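Local coordinates for protein AT5g51720/MIO24_14 (Arabidopsis thaliana, PDB 3S2R) that binds a [2Fe-2S] cluster in each subunit of a homodimer, acts in iron-sulfur transfer, and is important for plant development, senescence, reactive oxygen homeostasis and iron metabolism, at the Fe2/s2 (inorganic) cluster site and the interface of chains A and B. Sequence-based numbering; all coordinates share one arbitrary frame. Chains: chain A/B, AT5g51720/MIO24_14.

Contact 1 is the iron-sulfur site of chain A, and contacts 2 and 3 are neighbouring patches of the homodimer interface. The C-alpha centre of contact 1 lies about 13 Å from that of contact 2 and about 15 Å from that of contact 3, while contacts 2 and 3 are about 10 Å apart and share A:Val33, B:Arg50 and B:Pro77. The positions of Arg50, Gly76 and Pro77 that border the cluster in chain A also enter the interface from chain B. With two-fold symmetry, each cluster pocket is therefore partly lined by segments that also enter the dimer interface, which would couple the two.

Contact 1: the Fe2/s2 (inorganic) cluster site. Residues chain A 49-51, 54, 60-64, 76-77. With FES (Fe2/s2 (inorganic) cluster), chain C.
The [2Fe-2S] cluster of this CDGSH-type domain has no solvent side in this copy, all 221 Å² of its surface being hidden by protein; the contrast is between metal bonds at the irons and van der Waals packing around the sulfides. FE1 is held by the thiolates of A:Cys49 (SG to FE1 2.4 Å) and A:Cys51 (SG to FE1 2.3 Å), which subtend 101° at the metal. FE2 takes A:Cys60, with SG to FE2 2.3 Å, and the engineered A:Cys64, with SG to FE2 2.4 Å, in place of the natural histidine. With sulfides S1 and S2, each iron is near tetrahedral. A:Cys49 and A:Cys60 place SG anti to the backbone N, whereas A:Cys51 and A:Cys64 (chi1 41°) put it between N and the carbonyl carbon. Backbone N-H groups of A:Cys51 and A:Gly62 donate to SG of A:Cys49 and A:Cys60, respectively, and probably steady these thiolates.

The sulfides have no covalent link to protein. A:Arg50 N lies 3.3 Å from S2, and A:Ser54 CB 3.6 Å from S1. A:Arg50 NE donates to A:Gly76 O at 2.9 Å and NH2 to the same oxygen from above the carbonyl plane, tying the A:Cys49-A:Cys51 segment to strand 75-81 beside S2. Near S1, A:Asp61 OD1 accepts A:Ser63 OG (2.6 Å) and N, which probably caps helix 63-71. The site holds the redox-active cluster; the natural protein acts in iron-sulfur transfer, and this engineered form has four thiolate ligands instead of three cysteines and a histidine.

Contact 2: the interface of chains A and B. Residues chain A 33-35, 57-58; chain B 50, 77-79, 81.
Backbone pairing comes first in this patch of the homodimer interface: strand 34-37 of chain A runs parallel to strand 78-81 of chain B, with bridges A:Asp34 to B:Leu78 and A:Ser35 to B:Leu79. B:Leu79 N donates to A:Asp34 O at 2.8 Å, nearly straight at the hydrogen (173°), and the N-H approaches close to the C=O axis.

The charged contact is a salt bridge in which the guanidinium of B:Arg50 meets one carboxylate oxygen end-on. NH1 reaches A:Asp34 OD2 at 2.8 Å on its anti lone pair, while NH2 comes to OD2 at 3.0 Å from above the carboxylate plane. The two flat groups stand 78° apart, yet OD2 stays in the guanidinium plane. NH1 also binds water 1 (2.8 Å to its O), which passes on to the carbonyl of A:Pro58.

A:Phe57 packs on one guanidinium face, tip to tip, CZ 3.4 Å from B:Arg50 NH1, with the planes 37° apart; on the other, B:Leu78 CA of its own chain lies more loosely, toward the rim. An alanine at B:Arg50 would remove the guanidinium, and would probably leave the A:Asp34 carboxylate without its cross-chain charge partner and weaken the dimer contact around A:Phe57.

Among the apolar contacts beside the paired strands, A:Val33 CG1, anti to its backbone N, touches B:Leu79 CG at 3.7 Å.

Contact 3: the interface of chains A and B. Residues chain A 22, 25-27, 29-33, 52; chain B 50, 68, 73-77.
B:Asn74 is the centre of this dimer patch, burying 115 Å² against chain A. Its carbonyl OD1 accepts A:Asn22 ND2 at 2.8 Å on a lone pair, the two amides being nearly coplanar (8° apart), while the ammonium NZ of A:Lys27 comes from above the carbonyl plane. Its amide ND2 donates to A:Glu29 O at 2.9 Å, and its backbone O takes the N-H of A:Val32 at 2.8 Å. The side chain stands in the crowded position (chi1 68°), turning the amide into chain A.

Beside it, the indole N-H of A:Trp52 donates to B:Arg50 O (NE1 to O 2.8 Å), almost straight at 167°. B:Val75 CG1 lies over the face of that indole, 3.5 Å from CE2, and also touches A:Asn22 CB. Two lysines add to this first shell: A:Lys27 NZ forms a salt bridge with B:Asp73 OD1 at 3.0 Å, and A:Lys31 NZ donates to B:Val75 O.

A second shell orients these groups. A:Asn22 exchanges bonds with A:Ile25, its OD1 accepting N and its ND2 donating to O, which fixes the amide's rotation. A:Lys27 NZ joins A:Asn22 O. B:Asn68 ND2 donates to B:Val75 O at 2.8 Å. A:Arg26 grips A:Glu29 side-on, with A:Val32 CG1 over its guanidinium.

The patch chiefly packs the chain A segment leading into strand 34-37 against the chain B loop between helix 63-71 and strand 78-81, with A:Trp52 and B:Arg50 joining from the cluster loops and B:Asn68 from the helix itself.

Contact 1: the Fe2/s2 (inorganic) cluster site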
loop_
_atom_site.group_PDB
_atom_site.type_symbol
_atom_site.label_atom_id
_atom_site.label_comp_id
_atom_site.label_asym_id
_atom_site.label_seq_id
_atom_site.Cartn_x
_atom_site.Cartn_y
_atom_site.Cartn_z
ATOM N N CYS A 49 -0.655 -3.381 -6.057
ATOM C CA CYS A 49 -1.643 -2.540 -5.424
ATOM C C CYS A 49 -1.290 -2.245 -3.978
ATOM O O CYS A 49 -0.982 -3.143 -3.172
ATOM C CB CYS A 49 -2.989 -3.256 -5.474
ATOM S SG CYS A 49 -4.391 -2.312 -4.833
ATOM N N ARG A 50 -1.452 -0.972 -3.617
ATOM C CA ARG A 50 -1.321 -0.508 -2.216
ATOM C C ARG A 50 -2.628 0.144 -1.754
ATOM O O ARG A 50 -2.645 0.711 -0.668
ATOM C CB ARG A 50 -0.142 0.429 -2.015
ATOM C CG ARG A 50 1.172 -0.267 -2.391
ATOM C CD ARG A 50 2.383 0.533 -1.979
ATOM N NE ARG A 50 2.491 1.788 -2.737
ATOM C CZ ARG A 50 3.518 2.630 -2.654
ATOM N NH1 ARG A 50 4.578 2.284 -1.944
ATOM N NH2 ARG A 50 3.500 3.774 -3.297
ATOM N N CYS A 51 -3.701 0.034 -2.546
ATOM C CA CYS A 51 -4.939 0.712 -2.215
ATOM C C CYS A 51 -6.075 -0.229 -1.798
ATOM O O CYS A 51 -7.124 0.226 -1.346
ATOM C CB CYS A 51 -5.381 1.648 -3.371
ATOM S SG CYS A 51 -6.156 0.799 -4.756
ATOM N N SER A 54 -8.063 -2.881 -6.060
ATOM C CA SER A 54 -7.835 -3.530 -7.348
ATOM C C SER A 54 -8.658 -4.782 -7.545
ATOM O O SER A 54 -8.714 -5.649 -6.653
ATOM C CB SER A 54 -6.377 -3.904 -7.569
ATOM O OG SER A 54 -6.289 -4.571 -8.804
ATOM N N CYS A 60 -1.991 -4.048 -9.284
ATOM C CA CYS A 60 -2.688 -2.766 -9.480
ATOM C C CYS A 60 -3.417 -2.761 -10.831
ATOM O O CYS A 60 -2.764 -3.109 -11.834
ATOM C CB CYS A 60 -1.644 -1.652 -9.379
ATOM S SG CYS A 60 -2.235 -0.005 -9.978
ATOM N N ASP A 61 -4.700 -2.383 -10.858
ATOM C CA ASP A 61 -5.443 -2.329 -12.121
ATOM C C ASP A 61 -5.926 -0.887 -12.345
ATOM O O ASP A 61 -6.825 -0.663 -13.156
ATOM C CB ASP A 61 -6.605 -3.306 -12.109
ATOM C CG ASP A 61 -7.703 -2.900 -11.139
ATOM O OD1 ASP A 61 -7.555 -1.906 -10.414
ATOM O OD2 ASP A 61 -8.758 -3.583 -11.113
ATOM N N GLY A 62 -5.334 0.084 -11.647
ATOM C CA GLY A 62 -5.682 1.515 -11.775
ATOM C C GLY A 62 -6.923 1.935 -11.008
ATOM O O GLY A 62 -7.391 3.060 -11.164
ATOM N N SER A 63 -7.444 1.038 -10.166
ATOM C CA SER A 63 -8.553 1.421 -9.300
ATOM C C SER A 63 -8.164 2.567 -8.349
ATOM O O SER A 63 -9.049 3.301 -7.895
ATOM C CB SER A 63 -9.060 0.219 -8.537
ATOM O OG SER A 63 -9.643 -0.731 -9.378
ATOM N N CYS A 64 -6.865 2.648 -8.004
ATOM C CA CYS A 64 -6.282 3.749 -7.239
ATOM C C CYS A 64 -6.666 5.100 -7.792
ATOM O O CYS A 64 -6.994 6.009 -7.044
ATOM C CB CYS A 64 -4.761 3.607 -7.158
ATOM S SG CYS A 64 -3.973 3.068 -8.722
ATOM N N GLY A 76 -0.989 5.210 -4.514
ATOM C CA GLY A 76 -0.633 4.558 -5.773
ATOM C C GLY A 76 0.203 3.356 -5.550
ATOM O O GLY A 76 0.529 3.009 -4.408
ATOM N N PRO A 77 0.535 2.664 -6.645
ATOM C CA PRO A 77 1.160 1.344 -6.562
ATOM C C PRO A 77 2.637 1.400 -6.266
ATOM O O PRO A 77 3.334 2.425 -6.353
ATOM C CB PRO A 77 0.884 0.750 -7.951
ATOM C CG PRO A 77 0.871 1.983 -8.840
ATOM C CD PRO A 77 0.098 3.005 -8.010
HETATM FE FE1 FES C . -4.535 -0.258 -5.979
HETATM FE FE2 FES C . -3.474 0.824 -8.227
HETATM S S1 FES C . -5.323 -0.468 -8.032
HETATM S S2 FES C . -2.633 0.857 -6.134
#

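Contact 2: the interface of chains A and B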
loop_
_atom_site.group_PDB
_atom_site.type_symbol
_atom_site.label_atom_id
_atom_site.label_comp_id
_atom_site.label_asym_id
_atom_site.label_seq_id
_atom_site.Cartn_x
_atom_site.Cartn_y
_atom_site.Cartn_z
ATOM N N VAL A 33 -1.020 -11.101 3.287
ATOM C CA VAL A 33 0.327 -10.977 2.831
ATOM C C VAL A 33 0.433 -11.656 1.466
ATOM O O VAL A 33 -0.290 -12.619 1.176
ATOM C CB VAL A 33 1.295 -11.582 3.834
ATOM C CG1 VAL A 33 2.663 -11.548 3.359
ATOM C CG2 VAL A 33 1.307 -10.784 5.116
ATOM N N ASP A 34 1.236 -11.106 0.571
ATOM C CA ASP A 34 1.506 -11.700 -0.749
ATOM C C ASP A 34 2.973 -11.674 -0.959
ATOM O O ASP A 34 3.660 -10.778 -0.461
ATOM C CB ASP A 34 0.794 -10.933 -1.845
ATOM C CG ASP A 34 -0.720 -10.985 -1.672
ATOM O OD1 ASP A 34 -1.277 -12.040 -2.054
ATOM O OD2 ASP A 34 -1.340 -9.974 -1.243
ATOM N N SER A 35 3.453 -12.625 -1.733
ATOM C CA SER A 35 4.888 -12.735 -2.040
ATOM C C SER A 35 5.138 -12.639 -3.525
ATOM O O SER A 35 4.323 -13.159 -4.323
ATOM C CB SER A 35 5.453 -14.085 -1.577
ATOM O OG SER A 35 5.465 -14.125 -0.153
ATOM N N PHE A 57 -6.058 -7.613 -7.369
ATOM C CA PHE A 57 -5.222 -7.627 -6.192
ATOM C C PHE A 57 -4.538 -8.992 -6.034
ATOM O O PHE A 57 -5.191 -10.022 -6.150
ATOM C CB PHE A 57 -6.055 -7.300 -4.959
ATOM C CG PHE A 57 -5.223 -6.991 -3.762
ATOM C CD1 PHE A 57 -4.860 -5.700 -3.523
ATOM C CD2 PHE A 57 -4.802 -8.026 -2.901
ATOM C CE1 PHE A 57 -4.012 -5.386 -2.473
ATOM C CE2 PHE A 57 -3.919 -7.702 -1.804
ATOM C CZ PHE A 57 -3.585 -6.383 -1.594
ATOM N N PRO A 58 -3.217 -9.061 -5.828
ATOM C CA PRO A 58 -2.318 -7.994 -5.402
ATOM C C PRO A 58 -1.757 -7.102 -6.516
ATOM O O PRO A 58 -1.027 -6.182 -6.180
ATOM C CB PRO A 58 -1.198 -8.774 -4.699
ATOM C CG PRO A 58 -1.123 -10.102 -5.487
ATOM C CD PRO A 58 -2.601 -10.409 -5.702
ATOM N N ARG B 50 1.766 -1.877 2.662
ATOM C CA ARG B 50 0.492 -1.654 1.959
ATOM C C ARG B 50 -0.553 -1.007 2.856
ATOM O O ARG B 50 -1.728 -0.975 2.501
ATOM C CB ARG B 50 -0.013 -2.958 1.373
ATOM C CG ARG B 50 1.005 -3.582 0.372
ATOM C CD ARG B 50 0.428 -4.732 -0.412
ATOM N NE ARG B 50 0.135 -5.884 0.456
ATOM C CZ ARG B 50 -0.267 -7.061 0.005
ATOM N NH1 ARG B 50 -0.334 -7.310 -1.301
ATOM N NH2 ARG B 50 -0.575 -8.031 0.864
ATOM N N PRO B 77 1.838 -6.718 4.497
ATOM C CA PRO B 77 2.802 -6.264 3.520
ATOM C C PRO B 77 2.935 -7.190 2.294
ATOM O O PRO B 77 2.411 -8.322 2.248
ATOM C CB PRO B 77 4.138 -6.333 4.303
ATOM C CG PRO B 77 3.917 -7.393 5.334
ATOM C CD PRO B 77 2.512 -7.160 5.749
ATOM N N LEU B 78 3.609 -6.662 1.302
ATOM C CA LEU B 78 4.070 -7.396 0.101
ATOM C C LEU B 78 5.509 -7.826 0.316
ATOM O O LEU B 78 6.360 -6.994 0.618
ATOM C CB LEU B 78 3.934 -6.470 -1.099
ATOM C CG LEU B 78 4.305 -7.131 -2.437
ATOM C CD1 LEU B 78 3.230 -8.154 -2.849
ATOM C CD2 LEU B 78 4.396 -6.045 -3.520
ATOM N N LEU B 79 5.797 -9.121 0.180
ATOM C CA LEU B 79 7.125 -9.643 0.437
ATOM C C LEU B 79 7.858 -9.798 -0.871
ATOM O O LEU B 79 7.452 -10.613 -1.699
ATOM C CB LEU B 79 7.078 -11.027 1.142
ATOM C CG LEU B 79 6.233 -11.055 2.417
ATOM C CD1 LEU B 79 6.333 -12.429 3.075
ATOM C CD2 LEU B 79 6.661 -9.977 3.433
ATOM N N LYS B 81 10.942 -11.183 -2.806
ATOM C CA LYS B 81 11.861 -12.261 -2.550
ATOM C C LYS B 81 12.829 -12.435 -3.695
ATOM O O LYS B 81 12.452 -12.404 -4.862
ATOM C CB LYS B 81 11.090 -13.567 -2.341
ATOM C CG LYS B 81 10.094 -13.542 -1.244
ATOM C CD LYS B 81 9.508 -14.900 -0.958
ATOM C CE LYS B 81 8.576 -14.858 0.267
ATOM N NZ LYS B 81 8.010 -16.194 0.493
HETATM O O HOH W 1 0.041 -5.650 -3.572
#

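Contact 3: the interface of chains A and B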
loop_
_atom_site.group_PDB
_atom_site.type_symbol
_atom_site.label_atom_id
_atom_site.label_comp_id
_atom_site.label_asym_id
_atom_site.label_seq_id
_atom_site.Cartn_x
_atom_site.Cartn_y
_atom_site.Cartn_z
ATOM N N ASN A 22 -8.907 -1.731 4.004
ATOM C CA ASN A 22 -9.242 -2.748 3.033
ATOM C C ASN A 22 -10.717 -3.108 3.168
ATOM O O ASN A 22 -11.094 -3.812 4.106
ATOM C CB ASN A 22 -8.387 -3.988 3.291
ATOM C CG ASN A 22 -8.902 -5.220 2.536
ATOM O OD1 ASN A 22 -9.523 -5.090 1.474
ATOM N ND2 ASN A 22 -8.626 -6.431 3.076
ATOM N N ILE A 25 -11.079 -7.385 0.579
ATOM C CA ILE A 25 -10.150 -8.428 0.184
ATOM C C ILE A 25 -9.769 -9.444 1.259
ATOM O O ILE A 25 -9.245 -9.099 2.312
ATOM C CB ILE A 25 -8.909 -7.772 -0.439
ATOM C CG1 ILE A 25 -9.376 -7.088 -1.720
ATOM C CG2 ILE A 25 -7.754 -8.744 -0.692
ATOM C CD1 ILE A 25 -8.356 -6.200 -2.302
ATOM N N ARG A 26 -10.057 -10.701 0.952
ATOM C CA ARG A 26 -9.565 -11.869 1.689
ATOM C C ARG A 26 -9.752 -11.754 3.200
ATOM O O ARG A 26 -8.828 -11.919 3.977
ATOM C CB ARG A 26 -8.104 -12.165 1.307
ATOM C CG ARG A 26 -8.006 -12.796 -0.109
ATOM C CD ARG A 26 -6.684 -12.557 -0.808
ATOM N NE ARG A 26 -5.531 -13.068 -0.047
ATOM C CZ ARG A 26 -4.268 -12.826 -0.382
ATOM N NH1 ARG A 26 -4.016 -12.111 -1.458
ATOM N NH2 ARG A 26 -3.277 -13.280 0.355
ATOM N N LYS A 27 -10.992 -11.476 3.598
ATOM C CA LYS A 27 -11.346 -11.274 5.000
ATOM C C LYS A 27 -11.240 -12.548 5.847
ATOM O O LYS A 27 -11.271 -12.475 7.081
ATOM C CB LYS A 27 -12.737 -10.632 5.137
ATOM C CG LYS A 27 -12.752 -9.165 4.626
ATOM C CD LYS A 27 -11.881 -8.243 5.477
ATOM C CE LYS A 27 -11.800 -6.854 4.931
ATOM N NZ LYS A 27 -10.895 -5.993 5.707
ATOM N N GLU A 29 -8.551 -14.081 5.991
ATOM C CA GLU A 29 -7.147 -14.011 6.423
ATOM C C GLU A 29 -7.033 -12.863 7.430
ATOM O O GLU A 29 -7.411 -11.714 7.129
ATOM C CB GLU A 29 -6.190 -13.807 5.233
ATOM C CG GLU A 29 -6.239 -14.955 4.218
ATOM C CD GLU A 29 -5.418 -14.683 2.953
ATOM O OE1 GLU A 29 -4.324 -14.085 3.008
ATOM O OE2 GLU A 29 -5.884 -15.114 1.894
ATOM N N ASP A 30 -6.494 -13.148 8.611
ATOM C CA ASP A 30 -6.373 -12.088 9.620
ATOM C C ASP A 30 -5.322 -11.045 9.243
ATOM O O ASP A 30 -5.390 -9.901 9.681
ATOM C CB ASP A 30 -6.097 -12.689 10.995
ATOM C CG ASP A 30 -7.354 -13.241 11.652
ATOM O OD1 ASP A 30 -8.479 -12.770 11.339
ATOM O OD2 ASP A 30 -7.205 -14.131 12.499
ATOM N N LYS A 31 -4.384 -11.444 8.385
ATOM C CA LYS A 31 -3.359 -10.547 7.878
ATOM C C LYS A 31 -3.057 -10.974 6.435
ATOM O O LYS A 31 -2.507 -12.058 6.218
ATOM C CB LYS A 31 -2.082 -10.638 8.717
ATOM C CG LYS A 31 -1.034 -9.651 8.344
ATOM C CD LYS A 31 0.036 -9.618 9.405
ATOM C CE LYS A 31 0.674 -8.250 9.522
ATOM N NZ LYS A 31 -0.317 -7.155 9.561
ATOM N N VAL A 32 -3.385 -10.115 5.470
ATOM C CA VAL A 32 -3.206 -10.463 4.050
ATOM C C VAL A 32 -1.792 -10.075 3.622
ATOM O O VAL A 32 -1.425 -8.911 3.611
ATOM C CB VAL A 32 -4.262 -9.740 3.166
ATOM C CG1 VAL A 32 -4.004 -9.960 1.708
ATOM C CG2 VAL A 32 -5.682 -10.175 3.576
ATOM N N VAL A 33 -1.020 -11.101 3.287
ATOM C CA VAL A 33 0.327 -10.977 2.831
ATOM C C VAL A 33 0.433 -11.656 1.466
ATOM O O VAL A 33 -0.290 -12.619 1.176
ATOM C CB VAL A 33 1.295 -11.582 3.834
ATOM C CG1 VAL A 33 2.663 -11.548 3.359
ATOM C CG2 VAL A 33 1.307 -10.784 5.116
ATOM N N TRP A 52 -5.896 -1.527 -2.009
ATOM C CA TRP A 52 -6.857 -2.564 -1.627
ATOM C C TRP A 52 -8.188 -2.468 -2.393
ATOM O O TRP A 52 -9.203 -2.991 -1.908
ATOM C CB TRP A 52 -7.088 -2.569 -0.093
ATOM C CG TRP A 52 -5.800 -2.819 0.594
ATOM C CD1 TRP A 52 -4.859 -1.889 0.904
ATOM C CD2 TRP A 52 -5.283 -4.098 1.017
ATOM N NE1 TRP A 52 -3.773 -2.515 1.478
ATOM C CE2 TRP A 52 -4.009 -3.863 1.561
ATOM C CE3 TRP A 52 -5.767 -5.408 0.989
ATOM C CZ2 TRP A 52 -3.204 -4.914 2.053
ATOM C CZ3 TRP A 52 -5.001 -6.429 1.536
ATOM C CH2 TRP A 52 -3.729 -6.173 2.045
ATOM N N ARG B 50 1.766 -1.877 2.662
ATOM C CA ARG B 50 0.492 -1.654 1.959
ATOM C C ARG B 50 -0.553 -1.007 2.856
ATOM O O ARG B 50 -1.728 -0.975 2.501
ATOM C CB ARG B 50 -0.013 -2.958 1.373
ATOM C CG ARG B 50 1.005 -3.582 0.372
ATOM C CD ARG B 50 0.428 -4.732 -0.412
ATOM N NE ARG B 50 0.135 -5.884 0.456
ATOM C CZ ARG B 50 -0.267 -7.061 0.005
ATOM N NH1 ARG B 50 -0.334 -7.310 -1.301
ATOM N NH2 ARG B 50 -0.575 -8.031 0.864
ATOM N N ASN B 68 -4.457 -2.908 12.221
ATOM C CA ASN B 68 -5.432 -3.980 12.155
ATOM C C ASN B 68 -6.229 -4.163 13.443
ATOM O O ASN B 68 -7.462 -4.313 13.415
ATOM C CB ASN B 68 -4.740 -5.286 11.788
ATOM C CG ASN B 68 -4.389 -5.344 10.342
ATOM O OD1 ASN B 68 -4.892 -4.550 9.531
ATOM N ND2 ASN B 68 -3.535 -6.284 9.992
ATOM N N ASP B 73 -9.256 -4.510 10.867
ATOM C CA ASP B 73 -8.815 -4.685 9.474
ATOM C C ASP B 73 -7.857 -5.862 9.402
ATOM O O ASP B 73 -7.504 -6.448 10.417
ATOM C CB ASP B 73 -8.161 -3.409 8.979
ATOM C CG ASP B 73 -8.391 -3.164 7.498
ATOM O OD1 ASP B 73 -8.920 -4.044 6.791
ATOM O OD2 ASP B 73 -8.056 -2.056 7.063
ATOM N N ASN B 74 -7.413 -6.186 8.192
ATOM C CA ASN B 74 -6.570 -7.359 7.965
ATOM C C ASN B 74 -5.492 -7.101 6.911
ATOM O O ASN B 74 -5.114 -8.021 6.154
ATOM C CB ASN B 74 -7.424 -8.556 7.565
ATOM C CG ASN B 74 -8.051 -8.379 6.211
ATOM O OD1 ASN B 74 -8.263 -7.237 5.756
ATOM N ND2 ASN B 74 -8.308 -9.487 5.513
ATOM N N VAL B 75 -4.924 -5.896 6.875
ATOM C CA VAL B 75 -3.937 -5.575 5.846
ATOM C C VAL B 75 -2.564 -6.076 6.271
ATOM O O VAL B 75 -2.307 -6.369 7.434
ATOM C CB VAL B 75 -3.870 -4.071 5.498
ATOM C CG1 VAL B 75 -5.201 -3.616 4.888
ATOM C CG2 VAL B 75 -3.524 -3.257 6.715
ATOM N N GLY B 76 -1.690 -6.245 5.300
ATOM C CA GLY B 76 -0.340 -6.683 5.552
ATOM C C GLY B 76 0.547 -6.426 4.364
ATOM O O GLY B 76 0.074 -5.965 3.321
ATOM N N PRO B 77 1.838 -6.718 4.497
ATOM C CA PRO B 77 2.802 -6.264 3.520
ATOM C C PRO B 77 2.935 -7.190 2.294
ATOM O O PRO B 77 2.411 -8.322 2.248
ATOM C CB PRO B 77 4.138 -6.333 4.303
ATOM C CG PRO B 77 3.917 -7.393 5.334
ATOM C CD PRO B 77 2.512 -7.160 5.749
HETATM O O HOH W 2 -2.115 -7.860 12.179
#